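Local coordinates for pyrrolidone-carboxylate peptidase (Deinococcus radiodurans R1, PDB 5Z48), which removes N-terminal pyroglutamyl (5-oxoproline) groups from peptides as a cysteine peptidase of the C15 family, the second residue generally not being proline, at residues Ala75-Val80 and Phe169-Ala174; Thr81-Gly86 and Asp136-Ala141; Ala113-Thr118 and Val149-Leu154. All blocks are in the same frame, centred on the assembly; numbering follows the deposited sequence. Where two conformers were deposited one is given.

Interaction 1 of 3, residues Ala75-Val80 and Phe169-Ala174. With PCA (pyroglutamic acid), chain I.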
loop_
_atom_site.group_PDB
_atom_site.type_symbol
_atom_site.label_atom_id
_atom_site.label_comp_id
_atom_site.label_asym_id
_atom_site.label_seq_id
_atom_site.Cartn_x
_atom_site.Cartn_y
_atom_site.Cartn_z
ATOM N N ALA B 75 12.613 0.013 6.026
ATOM C CA ALA B 75 11.873 1.228 5.709
ATOM C C ALA B 75 10.658 0.902 4.852
ATOM O O ALA B 75 10.778 0.322 3.758
ATOM C CB ALA B 75 12.801 2.207 4.978
ATOM N N GLY B 76 9.481 1.271 5.362
ATOM C CA GLY B 76 8.217 0.969 4.717
ATOM C C GLY B 76 7.340 0.059 5.545
ATOM O O GLY B 76 6.106 0.102 5.410
ATOM N N ARG B 77 7.966 -0.787 6.422
ATOM C CA ARG B 77 7.122 -1.614 7.278
ATOM C C ARG B 77 6.543 -0.773 8.421
ATOM O O ARG B 77 7.237 0.106 8.969
ATOM C CB ARG B 77 7.911 -2.793 7.834
ATOM C CG ARG B 77 8.444 -3.746 6.785
ATOM C CD ARG B 77 8.879 -5.089 7.403
ATOM N NE ARG B 77 9.483 -5.927 6.348
ATOM C CZ ARG B 77 10.117 -7.085 6.608
ATOM N NH1 ARG B 77 10.249 -7.533 7.864
ATOM N NH2 ARG B 77 10.664 -7.788 5.616
ATOM N N PRO B 78 5.288 -1.017 8.786
ATOM C CA PRO B 78 4.630 -0.185 9.824
ATOM C C PRO B 78 4.933 -0.594 11.259
ATOM O O PRO B 78 4.817 0.255 12.159
ATOM C CB PRO B 78 3.124 -0.370 9.526
ATOM C CG PRO B 78 3.060 -1.768 8.882
ATOM C CD PRO B 78 4.317 -1.806 8.005
ATOM N N GLN B 79 5.353 -1.841 11.501
ATOM C CA GLN B 79 5.443 -2.383 12.854
ATOM C C GLN B 79 6.707 -3.224 12.939
ATOM O O GLN B 79 7.182 -3.764 11.927
ATOM C CB GLN B 79 4.191 -3.230 13.228
ATOM C CG GLN B 79 2.884 -2.428 13.093
ATOM C CD GLN B 79 1.621 -3.239 13.316
ATOM O OE1 GLN B 79 1.706 -4.443 13.579
ATOM N NE2 GLN B 79 0.438 -2.576 13.257
ATOM N N VAL B 80 7.256 -3.334 14.158
ATOM C CA VAL B 80 8.373 -4.261 14.352
ATOM C C VAL B 80 7.986 -5.676 13.928
ATOM O O VAL B 80 6.846 -6.130 14.163
ATOM C CB VAL B 80 8.853 -4.258 15.811
ATOM C CG1 VAL B 80 9.522 -2.906 16.140
ATOM C CG2 VAL B 80 7.734 -4.539 16.824
ATOM N N PHE B 169 16.437 -12.367 13.888
ATOM C CA PHE B 169 16.468 -11.033 13.326
ATOM C C PHE B 169 15.194 -10.267 13.639
ATOM O O PHE B 169 14.084 -10.792 13.533
ATOM C CB PHE B 169 16.688 -11.043 11.795
ATOM C CG PHE B 169 17.325 -9.756 11.318
ATOM C CD1 PHE B 169 16.533 -8.580 11.099
ATOM C CD2 PHE B 169 18.703 -9.661 11.169
ATOM C CE1 PHE B 169 17.137 -7.418 10.740
ATOM C CE2 PHE B 169 19.312 -8.483 10.841
ATOM C CZ PHE B 169 18.535 -7.340 10.649
ATOM N N LEU B 170 15.379 -8.996 14.000
ATOM C CA LEU B 170 14.290 -8.076 14.333
ATOM C C LEU B 170 14.416 -6.857 13.401
ATOM O O LEU B 170 15.373 -6.079 13.496
ATOM C CB LEU B 170 14.403 -7.709 15.836
ATOM C CG LEU B 170 13.258 -6.965 16.498
ATOM C CD1 LEU B 170 13.503 -6.798 17.979
ATOM C CD2 LEU B 170 12.986 -5.645 15.902
ATOM N N HIS B 171 13.454 -6.711 12.464
ATOM C CA HIS B 171 13.406 -5.555 11.565
ATOM C C HIS B 171 12.545 -4.472 12.192
ATOM O O HIS B 171 11.468 -4.758 12.723
ATOM C CB HIS B 171 12.809 -5.954 10.212
ATOM C CG HIS B 171 13.823 -6.203 9.125
ATOM N ND1 HIS B 171 13.875 -7.382 8.405
ATOM C CD2 HIS B 171 14.810 -5.413 8.633
ATOM C CE1 HIS B 171 14.842 -7.294 7.503
ATOM N NE2 HIS B 171 15.423 -6.110 7.615
ATOM N N VAL B 172 13.027 -3.215 12.114
ATOM C CA VAL B 172 12.295 -2.111 12.729
ATOM C C VAL B 172 11.858 -1.114 11.666
ATOM O O VAL B 172 12.542 -0.937 10.651
ATOM C CB VAL B 172 13.131 -1.414 13.828
ATOM C CG1 VAL B 172 13.624 -2.449 14.875
ATOM C CG2 VAL B 172 14.321 -0.622 13.251
ATOM N N PRO B 173 10.748 -0.416 11.874
ATOM C CA PRO B 173 10.359 0.656 10.943
ATOM C C PRO B 173 11.347 1.812 10.908
ATOM O O PRO B 173 12.212 1.967 11.776
ATOM C CB PRO B 173 9.019 1.160 11.537
ATOM C CG PRO B 173 8.429 -0.060 12.215
ATOM C CD PRO B 173 9.691 -0.722 12.870
ATOM N N ALA B 174 11.116 2.710 9.939
ATOM C CA ALA B 174 11.762 4.017 9.944
ATOM C C ALA B 174 11.508 4.717 11.276
ATOM O O ALA B 174 10.440 4.564 11.860
ATOM C CB ALA B 174 11.178 4.879 8.811
HETATM N N PCA I . 18.369 -2.749 6.501
HETATM C CA PCA I . 18.899 -3.364 5.289
HETATM C CB PCA I . 20.430 -3.414 5.425
HETATM C CG PCA I . 20.814 -2.656 6.697
HETATM C CD PCA I . 19.479 -2.344 7.322
HETATM O OE PCA I . 19.389 -1.783 8.420
HETATM C C PCA I . 18.228 -4.732 5.054
HETATM O O PCA I . 18.807 -5.681 4.517
HETATM O OXT PCA I . 17.046 -4.935 5.453
HETATM O O HOH W 1 8.817 2.168 8.052
HETATM O O HOH W 2 9.565 -4.299 10.643
#
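Arg77 and His171 meet beside the bound pyroglutamate, Arg77 NH1 lying 3.7 Å from His171 ND1. Guanidinium and imidazole planes stand 65° apart and no hydrogen bond joins them; NH1 forms a salt bridge and ND1 a hydrogen bond with the same atom, Glu83 OE2. Across the ring, His171 NE2 donates to pyroglutamate OXT (2.9 Å, N-H...O angle 156°), near the imidazole plane. Phe169 CE1 sits 3.7 Å above one face of the His171 ring, over its centre. With Cys146 close by, this is consistent with the Cys-His-Glu triad of the family. An extended chain from CG to NE carries the Arg77 guanidinium here, where Thr81 OG1 and Ser140 O also hold it. Farther along the chain, Pro173 CB abuts Arg77 O at 3.3 Å and Pro173 CD touches Val80 CG1 at 3.9 Å. One water takes N-H from Gly76 and Ala174 and donates to Arg77 O; a second donates to Gln79 O and, weakly, to His171 O. The loop 75-80 links strands 67-73 and 80-90, which flank strand 167-172 in the sheet; helix 194-211 packs on Val80 and Val172, helix 145-159 on Phe169.

Interaction 2 of 3, residues Thr81-Gly86 and Asp136-Ala141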
loop_
_atom_site.group_PDB
_atom_site.type_symbol
_atom_site.label_atom_id
_atom_site.label_comp_id
_atom_site.label_asym_id
_atom_site.label_seq_id
_atom_site.Cartn_x
_atom_site.Cartn_y
_atom_site.Cartn_z
ATOM N N THR B 81 8.955 -6.391 13.331
ATOM C CA THR B 81 8.746 -7.750 12.842
ATOM C C THR B 81 9.923 -8.655 13.186
ATOM O O THR B 81 11.075 -8.214 13.309
ATOM C CB THR B 81 8.513 -7.814 11.298
ATOM O OG1 THR B 81 9.548 -7.082 10.596
ATOM C CG2 THR B 81 7.127 -7.232 10.947
ATOM N N LEU B 82 9.607 -9.935 13.393
ATOM C CA LEU B 82 10.603 -10.980 13.662
ATOM C C LEU B 82 10.726 -11.864 12.428
ATOM O O LEU B 82 9.709 -12.393 11.937
ATOM C CB LEU B 82 10.180 -11.843 14.856
ATOM C CG LEU B 82 9.993 -11.144 16.171
ATOM C CD1 LEU B 82 9.308 -12.133 17.112
ATOM C CD2 LEU B 82 11.357 -10.688 16.715
ATOM N N GLU B 83 11.967 -12.052 11.926
ATOM C CA GLU B 83 12.192 -12.857 10.724
ATOM C C GLU B 83 12.159 -14.336 11.045
ATOM O O GLU B 83 12.889 -14.819 11.928
ATOM C CB GLU B 83 13.544 -12.497 10.070
ATOM C CG GLU B 83 13.560 -11.053 9.585
ATOM C CD GLU B 83 12.496 -10.711 8.555
ATOM O OE1 GLU B 83 11.871 -11.637 7.955
ATOM O OE2 GLU B 83 12.248 -9.477 8.383
ATOM N N ARG B 84 11.326 -15.083 10.313
ATOM C CA ARG B 84 11.269 -16.518 10.542
ATOM C C ARG B 84 12.442 -17.248 9.944
ATOM O O ARG B 84 12.812 -18.311 10.452
ATOM C CB ARG B 84 9.952 -17.077 9.979
ATOM C CG ARG B 84 9.738 -18.555 10.379
ATOM C CD ARG B 84 8.476 -19.177 9.730
ATOM N NE ARG B 84 7.237 -18.505 10.138
ATOM C CZ ARG B 84 6.486 -18.875 11.177
ATOM N NH1 ARG B 84 6.887 -19.867 11.992
ATOM N NH2 ARG B 84 5.318 -18.255 11.401
ATOM N N VAL B 85 12.984 -16.757 8.827
ATOM C CA VAL B 85 13.899 -17.572 8.020
ATOM C C VAL B 85 14.953 -16.689 7.360
ATOM O O VAL B 85 14.661 -15.613 6.822
ATOM C CB VAL B 85 13.101 -18.423 7.008
ATOM C CG1 VAL B 85 12.294 -17.525 6.085
ATOM C CG2 VAL B 85 14.019 -19.360 6.246
ATOM N N GLY B 86 16.192 -17.172 7.404
ATOM C CA GLY B 86 17.286 -16.580 6.641
ATOM C C GLY B 86 17.592 -17.481 5.456
ATOM O O GLY B 86 17.828 -18.671 5.620
ATOM N N ASP B 136 4.679 -8.535 14.486
ATOM C CA ASP B 136 4.310 -9.808 13.845
ATOM C C ASP B 136 5.576 -10.516 13.384
ATOM O O ASP B 136 6.677 -9.992 13.478
ATOM C CB ASP B 136 3.356 -9.603 12.676
ATOM C CG ASP B 136 2.402 -10.801 12.477
ATOM O OD1 ASP B 136 2.649 -11.905 13.022
ATOM O OD2 ASP B 136 1.394 -10.629 11.758
ATOM N N ILE B 137 5.395 -11.742 12.909
ATOM C CA ILE B 137 6.449 -12.515 12.242
ATOM C C ILE B 137 6.431 -12.162 10.747
ATOM O O ILE B 137 5.350 -12.011 10.126
ATOM C CB ILE B 137 6.205 -14.025 12.466
ATOM C CG1 ILE B 137 6.451 -14.382 13.967
ATOM C CG2 ILE B 137 7.110 -14.866 11.562
ATOM C CD1 ILE B 137 5.761 -15.708 14.350
ATOM N N SER B 138 7.634 -12.016 10.183
ATOM C CA SER B 138 7.857 -11.851 8.751
ATOM C C SER B 138 8.476 -13.124 8.210
ATOM O O SER B 138 9.362 -13.702 8.845
ATOM C CB SER B 138 8.810 -10.675 8.507
ATOM O OG SER B 138 9.360 -10.678 7.191
ATOM N N ASN B 139 8.054 -13.517 7.005
ATOM C CA ASN B 139 8.561 -14.750 6.416
ATOM C C ASN B 139 9.531 -14.499 5.271
ATOM O O ASN B 139 9.985 -15.461 4.631
ATOM C CB ASN B 139 7.377 -15.602 5.984
ATOM C CG ASN B 139 6.588 -16.058 7.185
ATOM O OD1 ASN B 139 7.204 -16.502 8.155
ATOM N ND2 ASN B 139 5.273 -15.943 7.149
ATOM N N SER B 140 9.927 -13.252 5.051
ATOM C CA SER B 140 11.102 -12.943 4.233
ATOM C C SER B 140 11.805 -11.712 4.780
ATOM O O SER B 140 11.159 -10.674 4.988
ATOM C CB SER B 140 10.753 -12.705 2.767
ATOM O OG SER B 140 11.923 -12.209 2.072
ATOM N N ALA B 141 13.114 -11.821 5.010
ATOM C CA ALA B 141 13.947 -10.706 5.477
ATOM C C ALA B 141 14.526 -9.898 4.317
ATOM O O ALA B 141 15.409 -9.057 4.547
ATOM C CB ALA B 141 15.091 -11.227 6.364
HETATM O O HOH W 3 3.845 -16.448 9.688
HETATM O O HOH W 4 14.741 -14.150 4.393
#
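Thr81 and Asp136 are bridged in the parallel pair of strands 80-90 and 135-138, part of the mixed central sheet of the peptidase; the short segments 81-83 and 136-138 run 38° apart. Thr81 CA approaches Asp136 O at 3.1 Å in a CA-H...O contact, while Thr81 OG1 is engaged by Arg77. Leu82 gives its N-H to Asp136 O (2.9 Å) and its own carbonyl receives Ser138 N (Leu82 O to Ser138 N 2.7 Å). Its side chain turns to the same face as that of Ile137, where helix 121-130 covers Leu82.

Glu83, an active-site residue by similarity, lies on the face it shares with Ser138. A bend at chi2 (-60°) brings CD against Ala141, 3.4 Å from Ala141 CB. Ser138 OG, 2.8 Å from Glu83 OE1, is placed to donate to it, although its proton has another acceptor within reach; OE2 binds His171 and Arg77. Ser138 thus probably helps, from the second shell, to fix how the carboxylate is turned.

Arg84 N continues the pairing by bonding to Ser138 O. Its side chain lies beside that of Asn139, pointing the same way, with guanidinium and amide planes 30° apart. Arg84 NE donates to Asn139 OD1 (2.8 Å) in the guanidinium plane, and a water accepts from both Arg84 NH2 and Asn139 ND2. The remaining nitrogen, NH1, forms a salt bridge with Asp104 of a neighbouring subunit, the third of the tetramer, tying this break in the strand to that subunit. Beyond it, Val85 CG1 packs 3.4 Å from Asn139 O, and a water bridges the two segments, accepting from Ala141 N and donating to Val85 O, 2.8 Å from that water's oxygen.

Interaction 3 of 3, residues Ala113-Thr118 and Val149-Leu154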
loop_
_atom_site.group_PDB
_atom_site.type_symbol
_atom_site.label_atom_id
_atom_site.label_comp_id
_atom_site.label_asym_id
_atom_site.label_seq_id
_atom_site.Cartn_x
_atom_site.Cartn_y
_atom_site.Cartn_z
ATOM N N ALA B 113 19.819 -24.475 2.045
ATOM C CA ALA B 113 19.137 -23.378 1.368
ATOM C C ALA B 113 18.698 -22.281 2.326
ATOM O O ALA B 113 18.591 -21.107 1.929
ATOM C CB ALA B 113 17.922 -23.922 0.613
ATOM N N ALA B 114 18.395 -22.638 3.579
ATOM C CA ALA B 114 17.930 -21.673 4.550
ATOM C C ALA B 114 18.173 -22.201 5.959
ATOM O O ALA B 114 18.397 -23.397 6.169
ATOM C CB ALA B 114 16.442 -21.388 4.361
ATOM N N TYR B 115 18.093 -21.274 6.932
ATOM C CA TYR B 115 18.026 -21.609 8.354
ATOM C C TYR B 115 16.806 -20.940 8.972
ATOM O O TYR B 115 16.577 -19.747 8.747
ATOM C CB TYR B 115 19.309 -21.137 9.093
ATOM C CG TYR B 115 20.505 -21.983 8.847
ATOM C CD1 TYR B 115 21.393 -21.734 7.773
ATOM C CD2 TYR B 115 20.810 -23.041 9.699
ATOM C CE1 TYR B 115 22.521 -22.510 7.575
ATOM C CE2 TYR B 115 21.942 -23.824 9.511
ATOM C CZ TYR B 115 22.801 -23.564 8.440
ATOM O OH TYR B 115 23.898 -24.353 8.286
ATOM N N LEU B 116 16.011 -21.691 9.732
ATOM C CA LEU B 116 14.970 -21.051 10.540
ATOM C C LEU B 116 15.587 -20.346 11.747
ATOM O O LEU B 116 16.465 -20.886 12.432
ATOM C CB LEU B 116 13.926 -22.085 10.988
ATOM C CG LEU B 116 13.214 -22.837 9.863
ATOM C CD1 LEU B 116 12.232 -23.816 10.527
ATOM C CD2 LEU B 116 12.515 -21.808 8.994
ATOM N N ALA B 117 15.075 -19.148 12.042
ATOM C CA ALA B 117 15.471 -18.475 13.277
ATOM C C ALA B 117 15.107 -19.346 14.472
ATOM O O ALA B 117 14.090 -20.064 14.461
ATOM C CB ALA B 117 14.743 -17.128 13.377
ATOM N N THR B 118 15.927 -19.261 15.530
ATOM C CA THR B 118 15.736 -20.094 16.724
ATOM C C THR B 118 15.357 -19.266 17.955
ATOM O O THR B 118 15.429 -19.774 19.088
ATOM C CB THR B 118 17.001 -20.907 16.994
ATOM O OG1 THR B 118 18.115 -20.006 17.053
ATOM C CG2 THR B 118 17.246 -21.930 15.861
ATOM N N VAL B 149 23.174 -11.522 7.244
ATOM C CA VAL B 149 23.770 -11.756 8.567
ATOM C C VAL B 149 22.936 -12.745 9.370
ATOM O O VAL B 149 23.486 -13.489 10.208
ATOM C CB VAL B 149 24.032 -10.450 9.351
ATOM C CG1 VAL B 149 25.104 -9.569 8.679
ATOM C CG2 VAL B 149 22.749 -9.636 9.640
ATOM N N LEU B 150 21.630 -12.828 9.093
ATOM C CA LEU B 150 20.780 -13.803 9.763
ATOM C C LEU B 150 21.202 -15.206 9.371
ATOM O O LEU B 150 21.477 -16.047 10.232
ATOM C CB LEU B 150 19.309 -13.552 9.399
ATOM C CG LEU B 150 18.318 -14.555 9.974
ATOM C CD1 LEU B 150 18.408 -14.634 11.518
ATOM C CD2 LEU B 150 16.897 -14.261 9.518
ATOM N N TYR B 151 21.320 -15.452 8.053
ATOM C CA TYR B 151 21.814 -16.741 7.578
ATOM C C TYR B 151 23.218 -17.001 8.111
ATOM O O TYR B 151 23.525 -18.111 8.579
ATOM C CB TYR B 151 21.783 -16.773 6.041
ATOM C CG TYR B 151 22.223 -18.089 5.459
ATOM C CD1 TYR B 151 23.574 -18.406 5.305
ATOM C CD2 TYR B 151 21.284 -19.040 5.051
ATOM C CE1 TYR B 151 23.983 -19.640 4.804
ATOM C CE2 TYR B 151 21.664 -20.270 4.514
ATOM C CZ TYR B 151 23.019 -20.578 4.402
ATOM O OH TYR B 151 23.426 -21.797 3.900
ATOM N N HIS B 152 24.101 -16.004 8.003
ATOM C CA HIS B 152 25.489 -16.175 8.443
ATOM C C HIS B 152 25.565 -16.597 9.911
ATOM O O HIS B 152 26.322 -17.523 10.266
ATOM C CB HIS B 152 26.233 -14.866 8.218
ATOM C CG HIS B 152 27.652 -14.900 8.652
ATOM N ND1 HIS B 152 28.687 -15.185 7.783
ATOM C CD2 HIS B 152 28.219 -14.682 9.862
ATOM C CE1 HIS B 152 29.834 -15.135 8.444
ATOM N NE2 HIS B 152 29.573 -14.857 9.710
ATOM N N ALA B 153 24.815 -15.926 10.785
ATOM C CA ALA B 153 24.903 -16.247 12.209
ATOM C C ALA B 153 24.346 -17.639 12.494
ATOM O O ALA B 153 24.944 -18.399 13.281
ATOM C CB ALA B 153 24.157 -15.185 13.021
ATOM N N LEU B 154 23.203 -17.994 11.895
ATOM C CA LEU B 154 22.622 -19.307 12.172
ATOM C C LEU B 154 23.546 -20.418 11.692
ATOM O O LEU B 154 23.724 -21.429 12.379
ATOM C CB LEU B 154 21.227 -19.394 11.533
ATOM C CG LEU B 154 20.176 -18.532 12.216
ATOM C CD1 LEU B 154 18.934 -18.375 11.302
ATOM C CD2 LEU B 154 19.744 -19.156 13.564
#
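Tyr115 and Tyr151 form a T-shaped (edge-to-face) aromatic pair where strand 114-116 meets helix 145-159. The edge of Tyr115 points at the face of Tyr151, with centroids 5.2 Å apart and planes at 73°. Tyr115 CD1 touches Tyr151 CE2 at 3.6 Å, toward the rim of that ring, and Tyr115 CE1 reaches Tyr151 CZ at 3.7 Å. With CG anti to the backbone N (chi1 -178°), the end of the Tyr151 side chain comes nearer the strand than its root; its hydroxyl is hydrogen-bonded to Pro112 O, and Tyr115 OH to His155 ND1.

Here helix 145-159 packs against strand 114-116 of the mixed sheet in this alpha/beta fold, the short segments' axes 8.3 Å apart at closest approach and inclined at 78°; the same helix carries Cys146 near its N-terminal end. Leu154 slides past Tyr115 in the opposite direction: Leu154 CB lies 3.6 Å from Tyr115 CB, and the Leu154 carbonyl stands over one face of the tyrosine ring. An alanine in place of Tyr115 would probably leave the Tyr151 face without its edge partner and His155 ND1 without the hydroxyl, and open a gap where the ring now faces the Leu154 carbonyl.

Farther along, Leu154 CD1 rests 3.7 Å from Leu116 O, and its CD2 is 3.9 Å from Thr118 OG1, a hydroxyl bonded to Cys167 N. Ala114, directed away from the helix, packs on Ala114 of the third subunit.

All three contacts gather around the mixed sheet. Interaction 2 has its centre about 11 Å from those of interactions 1 and 3, which are about 19 Å apart. Strand 80-90 joins them: it neighbours strands 135-138 and 167-172 and, farther along, strand 114-116, to which it is probably hydrogen-bonded through Arg84 O with Ala117 N and Gly86 O with Tyr115 N. In chain order, interactions 2 and 3 both nest inside the loop closed by interaction 1, while their own segments alternate. Glu83 and His171, probably active-site residues, meet where interactions 1 and 2 touch, and interactions 2 and 3 both touch the third subunit, setting this region against the tetramer interface.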